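Local atomic coordinates of RagB/SusD family nutrient uptake outer membrane protein (Bacteroides thetaiotaomicron, PDB entry 7KV2), a protein that probably binds beta-glucans at the outer surface of the cell, as a SusD-family outer-membrane protein of a gut bacterium, helping their uptake. Residues H58-A63 against R286-L292; A63-N68 against I108-C114; P257-D261 against T337-T342. Numbering follows the deposited sequence.

Interaction 1. Residues H58-A63 against R286-L292; sequences HWPDWA and RDWGSPL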
loop_
_atom_site.group_PDB
_atom_site.type_symbol
_atom_site.label_atom_id
_atom_site.label_comp_id
_atom_site.label_asym_id
_atom_site.label_seq_id
_atom_site.Cartn_x
_atom_site.Cartn_y
_atom_site.Cartn_z
ATOM N N HIS A 58 -9.444 -1.075 5.664
ATOM C CA HIS A 58 -8.628 -1.665 6.747
ATOM C C HIS A 58 -8.873 -3.161 6.849
ATOM O O HIS A 58 -8.459 -3.714 7.816
ATOM C CB HIS A 58 -8.809 -0.968 8.104
ATOM C CG HIS A 58 -10.181 -1.034 8.687
ATOM N ND1 HIS A 58 -10.641 -2.104 9.432
ATOM C CD2 HIS A 58 -11.187 -0.143 8.646
ATOM C CE1 HIS A 58 -11.894 -1.863 9.806
ATOM N NE2 HIS A 58 -12.239 -0.662 9.360
ATOM N N TRP A 59 -9.450 -3.814 5.844
ATOM C CA TRP A 59 -9.740 -5.272 5.896
ATOM C C TRP A 59 -8.629 -6.192 5.388
ATOM O O TRP A 59 -8.469 -7.249 5.990
ATOM C CB TRP A 59 -11.022 -5.552 5.085
ATOM C CG TRP A 59 -12.268 -5.073 5.761
ATOM C CD1 TRP A 59 -12.380 -4.376 6.928
ATOM C CD2 TRP A 59 -13.616 -5.235 5.258
ATOM N NE1 TRP A 59 -13.700 -4.097 7.185
ATOM C CE2 TRP A 59 -14.480 -4.603 6.176
ATOM C CE3 TRP A 59 -14.162 -5.846 4.126
ATOM C CZ2 TRP A 59 -15.868 -4.582 6.005
ATOM C CZ3 TRP A 59 -15.533 -5.844 3.964
ATOM C CH2 TRP A 59 -16.368 -5.224 4.894
ATOM N N PRO A 60 -7.984 -5.948 4.214
ATOM C CA PRO A 60 -7.311 -7.012 3.475
ATOM C C PRO A 60 -6.141 -7.704 4.173
ATOM O O PRO A 60 -5.873 -8.877 3.891
ATOM C CB PRO A 60 -6.808 -6.392 2.156
ATOM C CG PRO A 60 -7.069 -4.939 2.249
ATOM C CD PRO A 60 -7.974 -4.706 3.446
ATOM N N ASP A 61 -5.539 -7.043 5.159
ATOM C CA ASP A 61 -4.465 -7.668 5.965
ATOM C C ASP A 61 -5.006 -8.885 6.754
ATOM O O ASP A 61 -4.212 -9.815 7.069
ATOM C CB ASP A 61 -3.808 -6.610 6.859
ATOM C CG ASP A 61 -4.752 -6.002 7.882
ATOM O OD1 ASP A 61 -5.864 -5.535 7.495
ATOM O OD2 ASP A 61 -4.330 -5.929 9.056
ATOM N N TRP A 62 -6.310 -8.938 7.042
ATOM C CA TRP A 62 -6.938 -10.128 7.673
ATOM C C TRP A 62 -8.451 -10.068 7.462
ATOM O O TRP A 62 -9.152 -9.337 8.204
ATOM C CB TRP A 62 -6.556 -10.251 9.145
ATOM C CG TRP A 62 -7.299 -11.294 9.920
ATOM C CD1 TRP A 62 -8.062 -11.069 11.027
ATOM C CD2 TRP A 62 -7.429 -12.696 9.624
ATOM N NE1 TRP A 62 -8.630 -12.230 11.462
ATOM C CE2 TRP A 62 -8.238 -13.252 10.641
ATOM C CE3 TRP A 62 -6.927 -13.540 8.623
ATOM C CZ2 TRP A 62 -8.591 -14.601 10.664
ATOM C CZ3 TRP A 62 -7.267 -14.873 8.642
ATOM C CH2 TRP A 62 -8.108 -15.389 9.640
ATOM N N ALA A 63 -8.941 -10.807 6.460
ATOM C CA ALA A 63 -10.364 -10.788 6.085
ATOM C C ALA A 63 -10.679 -12.025 5.232
ATOM O O ALA A 63 -9.795 -12.483 4.456
ATOM C CB ALA A 63 -10.667 -9.506 5.336
ATOM N N ARG A 286 -10.228 -6.405 17.305
ATOM C CA ARG A 286 -10.115 -7.256 16.091
ATOM C C ARG A 286 -9.661 -8.645 16.580
ATOM O O ARG A 286 -8.841 -8.719 17.538
ATOM C CB ARG A 286 -9.186 -6.644 15.039
ATOM C CG ARG A 286 -9.231 -7.361 13.700
ATOM C CD ARG A 286 -8.187 -6.859 12.725
ATOM N NE ARG A 286 -8.506 -7.145 11.316
ATOM C CZ ARG A 286 -7.894 -6.581 10.270
ATOM N NH1 ARG A 286 -6.911 -5.710 10.479
ATOM N NH2 ARG A 286 -8.279 -6.860 9.033
ATOM N N ASP A 287 -10.198 -9.704 15.969
ATOM C CA ASP A 287 -10.045 -11.098 16.469
ATOM C C ASP A 287 -10.108 -12.069 15.291
ATOM O O ASP A 287 -10.569 -11.666 14.192
ATOM C CB ASP A 287 -11.134 -11.472 17.490
ATOM C CG ASP A 287 -10.652 -12.383 18.608
ATOM O OD1 ASP A 287 -9.478 -12.827 18.572
ATOM O OD2 ASP A 287 -11.454 -12.623 19.533
ATOM N N TRP A 288 -9.720 -13.324 15.549
ATOM C CA TRP A 288 -9.774 -14.426 14.548
ATOM C C TRP A 288 -11.177 -14.470 13.948
ATOM O O TRP A 288 -11.293 -14.512 12.697
ATOM C CB TRP A 288 -9.385 -15.745 15.224
ATOM C CG TRP A 288 -8.147 -15.566 16.043
ATOM C CD1 TRP A 288 -8.051 -15.538 17.407
ATOM C CD2 TRP A 288 -6.834 -15.259 15.528
ATOM N NE1 TRP A 288 -6.754 -15.293 17.778
ATOM C CE2 TRP A 288 -5.981 -15.133 16.649
ATOM C CE3 TRP A 288 -6.290 -15.144 14.238
ATOM C CZ2 TRP A 288 -4.614 -14.873 16.510
ATOM C CZ3 TRP A 288 -4.943 -14.872 14.103
ATOM C CH2 TRP A 288 -4.120 -14.752 15.225
ATOM N N GLY A 289 -12.181 -14.416 14.835
ATOM C CA GLY A 289 -13.616 -14.480 14.518
ATOM C C GLY A 289 -14.224 -13.123 14.177
ATOM O O GLY A 289 -15.326 -13.155 13.622
ATOM N N SER A 290 -13.540 -11.994 14.454
ATOM C CA SER A 290 -14.008 -10.606 14.166
ATOM C C SER A 290 -12.989 -9.826 13.325
ATOM O O SER A 290 -12.475 -8.795 13.765
ATOM C CB SER A 290 -14.310 -9.873 15.457
ATOM O OG SER A 290 -15.128 -10.665 16.305
ATOM N N PRO A 291 -12.670 -10.267 12.084
ATOM C CA PRO A 291 -11.647 -9.589 11.279
ATOM C C PRO A 291 -12.027 -8.183 10.771
ATOM O O PRO A 291 -11.152 -7.449 10.345
ATOM C CB PRO A 291 -11.452 -10.533 10.070
ATOM C CG PRO A 291 -12.780 -11.286 9.966
ATOM C CD PRO A 291 -13.251 -11.441 11.404
ATOM N N LEU A 292 -13.321 -7.847 10.712
ATOM C CA LEU A 292 -13.783 -6.672 9.918
ATOM C C LEU A 292 -13.893 -5.418 10.803
ATOM O O LEU A 292 -14.037 -4.310 10.243
ATOM C CB LEU A 292 -15.116 -7.037 9.260
ATOM C CG LEU A 292 -15.081 -8.323 8.434
ATOM C CD1 LEU A 292 -16.346 -8.444 7.592
ATOM C CD2 LEU A 292 -13.842 -8.342 7.554
HETATM O O HOH W 1 -10.283 -4.624 10.397
#

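Interaction 2. Residues A63-N68 against I108-C114; sequences AFDEYN and IYGLWKC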
loop_
_atom_site.group_PDB
_atom_site.type_symbol
_atom_site.label_atom_id
_atom_site.label_comp_id
_atom_site.label_asym_id
_atom_site.label_seq_id
_atom_site.Cartn_x
_atom_site.Cartn_y
_atom_site.Cartn_z
ATOM N N ALA A 63 -8.941 -10.807 6.460
ATOM C CA ALA A 63 -10.364 -10.788 6.085
ATOM C C ALA A 63 -10.679 -12.025 5.232
ATOM O O ALA A 63 -9.795 -12.483 4.456
ATOM C CB ALA A 63 -10.667 -9.506 5.336
ATOM N N PHE A 64 -11.908 -12.537 5.349
ATOM C CA PHE A 64 -12.369 -13.655 4.474
ATOM C C PHE A 64 -11.395 -14.821 4.610
ATOM O O PHE A 64 -11.068 -15.431 3.578
ATOM C CB PHE A 64 -12.487 -13.170 3.024
ATOM C CG PHE A 64 -13.431 -12.005 2.860
ATOM C CD1 PHE A 64 -14.811 -12.186 2.993
ATOM C CD2 PHE A 64 -12.955 -10.720 2.615
ATOM C CE1 PHE A 64 -15.682 -11.106 2.914
ATOM C CE2 PHE A 64 -13.833 -9.649 2.494
ATOM C CZ PHE A 64 -15.197 -9.842 2.640
ATOM N N ASP A 65 -10.919 -15.052 5.841
ATOM C CA ASP A 65 -10.006 -16.139 6.289
ATOM C C ASP A 65 -8.655 -16.107 5.562
ATOM O O ASP A 65 -7.952 -17.105 5.630
ATOM C CB ASP A 65 -10.708 -17.493 6.196
ATOM C CG ASP A 65 -11.979 -17.427 7.027
ATOM O OD1 ASP A 65 -11.857 -17.207 8.249
ATOM O OD2 ASP A 65 -13.066 -17.464 6.425
ATOM N N GLU A 66 -8.242 -14.950 5.040
ATOM C CA GLU A 66 -6.919 -14.773 4.414
ATOM C C GLU A 66 -6.184 -13.533 4.937
ATOM O O GLU A 66 -6.826 -12.576 5.326
ATOM C CB GLU A 66 -7.079 -14.551 2.922
ATOM C CG GLU A 66 -7.530 -15.815 2.247
ATOM C CD GLU A 66 -7.672 -15.716 0.755
ATOM O OE1 GLU A 66 -6.843 -15.054 0.115
ATOM O OE2 GLU A 66 -8.592 -16.398 0.248
ATOM N N TYR A 67 -4.859 -13.608 4.911
ATOM C CA TYR A 67 -3.916 -12.465 5.104
ATOM C C TYR A 67 -3.450 -12.002 3.737
ATOM O O TYR A 67 -2.661 -12.729 3.082
ATOM C CB TYR A 67 -2.743 -12.919 5.967
ATOM C CG TYR A 67 -3.154 -13.511 7.279
ATOM C CD1 TYR A 67 -3.419 -12.714 8.375
ATOM C CD2 TYR A 67 -3.275 -14.884 7.444
ATOM C CE1 TYR A 67 -3.817 -13.245 9.582
ATOM C CE2 TYR A 67 -3.684 -15.431 8.645
ATOM C CZ TYR A 67 -3.928 -14.613 9.729
ATOM O OH TYR A 67 -4.324 -15.097 10.951
ATOM N N ASN A 68 -4.005 -10.897 3.228
ATOM C CA ASN A 68 -3.636 -10.310 1.916
ATOM C C ASN A 68 -3.263 -8.823 2.113
ATOM O O ASN A 68 -3.774 -7.953 1.414
ATOM C CB ASN A 68 -4.769 -10.402 0.890
ATOM C CG ASN A 68 -5.197 -11.780 0.386
ATOM O OD1 ASN A 68 -6.153 -11.815 -0.398
ATOM N ND2 ASN A 68 -4.569 -12.868 0.819
ATOM N N ILE A 108 -4.611 -15.697 -4.146
ATOM C CA ILE A 108 -5.186 -14.844 -3.088
ATOM C C ILE A 108 -6.596 -14.466 -3.550
ATOM O O ILE A 108 -6.832 -14.331 -4.781
ATOM C CB ILE A 108 -4.268 -13.651 -2.753
ATOM C CG1 ILE A 108 -3.915 -12.789 -3.956
ATOM C CG2 ILE A 108 -3.044 -14.198 -2.065
ATOM C CD1 ILE A 108 -3.635 -11.338 -3.605
ATOM N N TYR A 109 -7.493 -14.363 -2.596
ATOM C CA TYR A 109 -8.935 -14.095 -2.848
ATOM C C TYR A 109 -9.474 -13.035 -1.866
ATOM O O TYR A 109 -10.434 -12.329 -2.217
ATOM C CB TYR A 109 -9.642 -15.454 -2.791
ATOM C CG TYR A 109 -11.016 -15.543 -3.412
ATOM C CD1 TYR A 109 -11.574 -14.494 -4.122
ATOM C CD2 TYR A 109 -11.749 -16.713 -3.279
ATOM C CE1 TYR A 109 -12.850 -14.596 -4.659
ATOM C CE2 TYR A 109 -13.015 -16.831 -3.829
ATOM C CZ TYR A 109 -13.567 -15.767 -4.510
ATOM O OH TYR A 109 -14.814 -15.860 -5.079
ATOM N N GLY A 110 -8.856 -12.875 -0.693
ATOM C CA GLY A 110 -9.301 -11.886 0.319
ATOM C C GLY A 110 -9.356 -10.478 -0.255
ATOM O O GLY A 110 -10.360 -9.750 -0.058
ATOM N N LEU A 111 -8.328 -10.087 -0.988
ATOM C CA LEU A 111 -8.179 -8.694 -1.452
ATOM C C LEU A 111 -9.283 -8.409 -2.466
ATOM O O LEU A 111 -9.830 -7.332 -2.480
ATOM C CB LEU A 111 -6.779 -8.511 -2.066
ATOM C CG LEU A 111 -6.509 -7.149 -2.707
ATOM C CD1 LEU A 111 -6.598 -6.041 -1.675
ATOM C CD2 LEU A 111 -5.140 -7.120 -3.373
ATOM N N TRP A 112 -9.560 -9.376 -3.335
ATOM C CA TRP A 112 -10.665 -9.286 -4.321
ATOM C C TRP A 112 -11.982 -9.004 -3.573
ATOM O O TRP A 112 -12.668 -8.068 -3.921
ATOM C CB TRP A 112 -10.675 -10.602 -5.104
ATOM C CG TRP A 112 -11.804 -10.710 -6.087
ATOM C CD1 TRP A 112 -13.140 -10.870 -5.817
ATOM C CD2 TRP A 112 -11.676 -10.660 -7.510
ATOM N NE1 TRP A 112 -13.852 -10.902 -6.995
ATOM C CE2 TRP A 112 -12.987 -10.768 -8.046
ATOM C CE3 TRP A 112 -10.597 -10.522 -8.391
ATOM C CZ2 TRP A 112 -13.218 -10.774 -9.420
ATOM C CZ3 TRP A 112 -10.834 -10.503 -9.748
ATOM C CH2 TRP A 112 -12.134 -10.640 -10.250
ATOM N N LYS A 113 -12.279 -9.771 -2.541
ATOM C CA LYS A 113 -13.543 -9.684 -1.775
ATOM C C LYS A 113 -13.580 -8.349 -1.030
ATOM O O LYS A 113 -14.635 -7.724 -1.013
ATOM C CB LYS A 113 -13.685 -10.848 -0.804
ATOM C CG LYS A 113 -13.920 -12.202 -1.468
ATOM C CD LYS A 113 -13.892 -13.348 -0.483
ATOM C CE LYS A 113 -13.963 -14.719 -1.145
ATOM N NZ LYS A 113 -13.793 -15.817 -0.156
ATOM N N CYS A 114 -12.436 -7.871 -0.518
ATOM C CA CYS A 114 -12.384 -6.544 0.143
ATOM C C CYS A 114 -12.652 -5.431 -0.860
ATOM O O CYS A 114 -13.401 -4.481 -0.516
ATOM C CB CYS A 114 -11.052 -6.321 0.859
ATOM S SG CYS A 114 -10.723 -7.484 2.186
HETATM O O HOH W 2 -11.080 -15.424 0.742
#

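Interaction 3. Residues P257-D261 against T337-T342; sequences PDYTD and TRRNAT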
loop_
_atom_site.group_PDB
_atom_site.type_symbol
_atom_site.label_atom_id
_atom_site.label_comp_id
_atom_site.label_asym_id
_atom_site.label_seq_id
_atom_site.Cartn_x
_atom_site.Cartn_y
_atom_site.Cartn_z
ATOM N N PRO A 257 11.936 16.033 8.499
ATOM C CA PRO A 257 13.373 16.172 8.337
ATOM C C PRO A 257 14.140 14.875 8.588
ATOM O O PRO A 257 15.205 14.748 8.039
ATOM C CB PRO A 257 13.748 17.221 9.400
ATOM C CG PRO A 257 12.477 17.970 9.714
ATOM C CD PRO A 257 11.344 16.993 9.435
ATOM N N ASP A 258 13.619 13.984 9.436
ATOM C CA ASP A 258 14.314 12.725 9.814
ATOM C C ASP A 258 13.486 11.529 9.332
ATOM O O ASP A 258 12.369 11.341 9.843
ATOM C CB ASP A 258 14.536 12.600 11.318
ATOM C CG ASP A 258 15.461 11.460 11.683
ATOM O OD1 ASP A 258 15.567 10.489 10.874
ATOM O OD2 ASP A 258 16.133 11.552 12.753
ATOM N N TYR A 259 13.975 10.784 8.347
ATOM C CA TYR A 259 13.181 9.687 7.735
ATOM C C TYR A 259 12.797 8.669 8.829
ATOM O O TYR A 259 11.747 8.025 8.743
ATOM C CB TYR A 259 13.980 9.049 6.599
ATOM C CG TYR A 259 13.243 7.976 5.828
ATOM C CD1 TYR A 259 13.169 6.686 6.322
ATOM C CD2 TYR A 259 12.695 8.229 4.564
ATOM C CE1 TYR A 259 12.543 5.655 5.609
ATOM C CE2 TYR A 259 12.089 7.217 3.834
ATOM C CZ TYR A 259 12.017 5.927 4.350
ATOM O OH TYR A 259 11.422 4.931 3.611
ATOM N N THR A 260 13.622 8.511 9.866
ATOM C CA THR A 260 13.364 7.563 10.978
ATOM C C THR A 260 12.145 7.991 11.812
ATOM O O THR A 260 11.708 7.190 12.570
ATOM C CB THR A 260 14.587 7.341 11.880
ATOM O OG1 THR A 260 14.788 8.560 12.587
ATOM C CG2 THR A 260 15.834 6.995 11.105
ATOM N N ASP A 261 11.560 9.171 11.643
ATOM C CA ASP A 261 10.365 9.590 12.421
ATOM C C ASP A 261 9.049 9.219 11.702
ATOM O O ASP A 261 7.971 9.256 12.345
ATOM C CB ASP A 261 10.386 11.087 12.681
ATOM C CG ASP A 261 11.451 11.540 13.662
ATOM O OD1 ASP A 261 11.828 10.720 14.541
ATOM O OD2 ASP A 261 11.890 12.713 13.513
ATOM N N THR A 337 19.951 7.277 5.749
ATOM C CA THR A 337 19.164 6.989 6.985
ATOM C C THR A 337 18.076 5.935 6.679
ATOM O O THR A 337 17.536 5.321 7.635
ATOM C CB THR A 337 18.539 8.254 7.587
ATOM O OG1 THR A 337 17.648 8.821 6.608
ATOM C CG2 THR A 337 19.608 9.230 8.048
ATOM N N ARG A 338 17.686 5.817 5.414
ATOM C CA ARG A 338 16.634 4.847 5.001
ATOM C C ARG A 338 17.115 3.408 5.201
ATOM O O ARG A 338 16.260 2.508 5.284
ATOM C CB ARG A 338 16.188 5.086 3.572
ATOM C CG ARG A 338 15.616 6.476 3.384
ATOM C CD ARG A 338 15.268 6.727 1.951
ATOM N NE ARG A 338 16.490 6.894 1.138
ATOM C CZ ARG A 338 16.538 7.498 -0.048
ATOM N NH1 ARG A 338 15.442 7.994 -0.613
ATOM N NH2 ARG A 338 17.719 7.622 -0.655
ATOM N N ARG A 339 18.420 3.161 5.215
ATOM C CA ARG A 339 18.921 1.780 5.272
ATOM C C ARG A 339 18.437 1.184 6.598
ATOM O O ARG A 339 17.796 0.123 6.571
ATOM C CB ARG A 339 20.444 1.693 5.211
ATOM C CG ARG A 339 20.940 0.260 5.188
ATOM C CD ARG A 339 22.450 0.191 5.046
ATOM N NE ARG A 339 23.041 0.540 6.340
ATOM C CZ ARG A 339 24.339 0.586 6.566
ATOM N NH1 ARG A 339 25.172 0.289 5.591
ATOM N NH2 ARG A 339 24.804 0.895 7.769
ATOM N N ASN A 340 18.756 1.805 7.732
ATOM C CA ASN A 340 18.353 1.221 9.037
ATOM C C ASN A 340 16.860 1.417 9.308
ATOM O O ASN A 340 16.283 0.546 10.028
ATOM C CB ASN A 340 19.268 1.680 10.172
ATOM C CG ASN A 340 20.697 1.242 9.937
ATOM O OD1 ASN A 340 21.007 0.562 8.956
ATOM N ND2 ASN A 340 21.589 1.706 10.792
ATOM N N ALA A 341 16.211 2.410 8.687
ATOM C CA ALA A 341 14.772 2.637 8.891
ATOM C C ALA A 341 13.978 1.580 8.107
ATOM O O ALA A 341 12.777 1.416 8.384
ATOM C CB ALA A 341 14.363 3.998 8.439
ATOM N N THR A 342 14.620 0.986 7.106
ATOM C CA THR A 342 14.009 -0.055 6.230
ATOM C C THR A 342 14.381 -1.436 6.754
ATOM O O THR A 342 13.491 -2.342 6.761
ATOM C CB THR A 342 14.424 0.112 4.762
ATOM O OG1 THR A 342 13.965 1.398 4.322
ATOM C CG2 THR A 342 13.909 -0.994 3.873
HETATM O O HOH W 3 16.715 11.327 7.450
#

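Interaction 1. Residues H58-A63 against R286-L292
The fully extended side chain of Arg286 carries this contact, its guanidinium buried against the type I turn from Trp59 to Trp62. It forms a salt bridge with Asp61, Arg286 NH1 lying 3.0 Å from Asp61 OD2, while Arg286 NH2 donates to Asp61 OD1 at 3.2 Å. Arg286 NH2 also gives a 2.8 Å hydrogen bond to Trp62 O, and Arg286 NE makes a weak one to Pro291 O at 2.8 Å. Gly296 O is a further acceptor for NH1, and Asp61 OD2 is held by Thr297 and Ala298. His58 is satisfied at both nitrogens: NE2 pairs with Asp55, and ND1 is 2.7 Å from a water that donates to Pro291 O at 3.0 Å. The Trp59 and Trp62 indole nitrogens each find a carbonyl, though weakly: Trp59 NE1 to Leu292 O at 3.1 Å, Trp62 NE1 to Asp287 O at 3.4 Å. Leu292 CD2 sits over the Trp59 five-membered ring in a CH-pi contact, 3.9 Å from its centroid, and Pro291 CB covers a face of Trp62, 3.6 Å from CD1. This is a loop-to-loop junction around a buried Arg-Asp salt bridge, joining the loop after helix 43-53 to that after strand 273-277 in a SusD-family fold.

Interaction 2. Residues A63-N68 against I108-C114
A single carboxylate oxygen takes the two amides at the start of a helix: Glu66 OE1 accepts from Tyr109 N at 2.9 Å and from Gly110 N at 3.1 Å, both nearly straight. Asn68 continues the pattern one residue on, OD1 receiving Leu111 N at 2.8 Å. The side-chain carboxamide of Asn68 also reaches the acid: ND2 donates to Glu66 OE1 (3.2 Å) as well as to Tyr67 O (3.0 Å). Space is tight: a CB on Gly110 would lie only 2.9 Å from Asn68 OD1. With Tyr109 at the N-cap, this is capping of helix 110-130 by side chains from a distant loop, which serve amides that lack acceptors in the preceding turn. The helix falls in a region whose family is related to tetratricopeptide repeats, consistent with its pairing with helix 137-162, where Leu111 packs on Trp157 and Phe161. The loop is bent by a type I' turn from Ala63 to Glu66, with Phe64 and Asp65 at left-handed backbone angles. Phe64, in this turn, lies against the helix: Lys113 CB is 3.6 Å from its ring centroid, over the face, and Cys114 SG makes a sulfur-aromatic contact at the edge, 3.8 Å from Phe64 CE2. Ala63 CB meets Cys114 SG at 3.7 Å. One water donates to Phe64 O (2.8 Å) and Glu66 OE2 (2.7 Å) and accepts from Lys113 NZ (2.9 Å).

Interaction 3. Residues P257-D261 against T337-T342
This is side-chain packing with one bridging water and no direct hydrogen bond, where the loop between helix 237-249 and strand 273-277 rests on the short helix 337-342. Tyr259 does most of the work. Arg338 CG lies almost squarely over its ring, 3.5 Å from the centroid, a CH-pi contact made by the aliphatic part of the arginine. Ala341 CB meets the same ring at its edge, 3.6 Å from CD1. As Arg338 and Ala341 are three residues apart on the helix, they fall on neighbouring turns of one side, and the tyrosine lies against both. Thr260 adds a looser touch, CG2 to Ala341 CB at 4.3 Å. The water accepts from Tyr259 N at 2.9 Å and hydrogen-bonds Thr337 OG1 at 2.8 Å. The loop is shaped by an Asx turn: Asp258 OD1 takes Thr260 N at 3.0 Å and Thr260 OG1 at 2.7 Å. Beyond the contact, Arg338 forms salt bridges with Glu452 and Glu456 of helix 446-456, and Tyr259 OH bonds to Glu456 O. Loop and short helix both pack on helices 425-435 and 446-456, and the helix leads into strand 343-345, which pairs antiparallel with strand 373-375.

From the N terminus, helix 43-53 leads into the loop that carries 58-63 and then 63-68. Interaction 2 closes first, over 40 residues, when the chain reaches the start of helix 110-130. Interaction 1 spans a longer loop, closing only at 286-292, so interaction 2 falls within it. The two share Ala63 and touch: Tyr67 stacks on Trp62, and Pro60 O lies 2.8 Å from Asn68 N. Together they tie one loop to an N-terminal helix and the loop between strand 273-277 and helix 299-303. Interaction 3 opens at 257-261, before interaction 1 closes, and ends at 337-342, so these cross. It joins the loop after helix 237-249 to helix 337-342, about 30 Å from interaction 1, centre to centre.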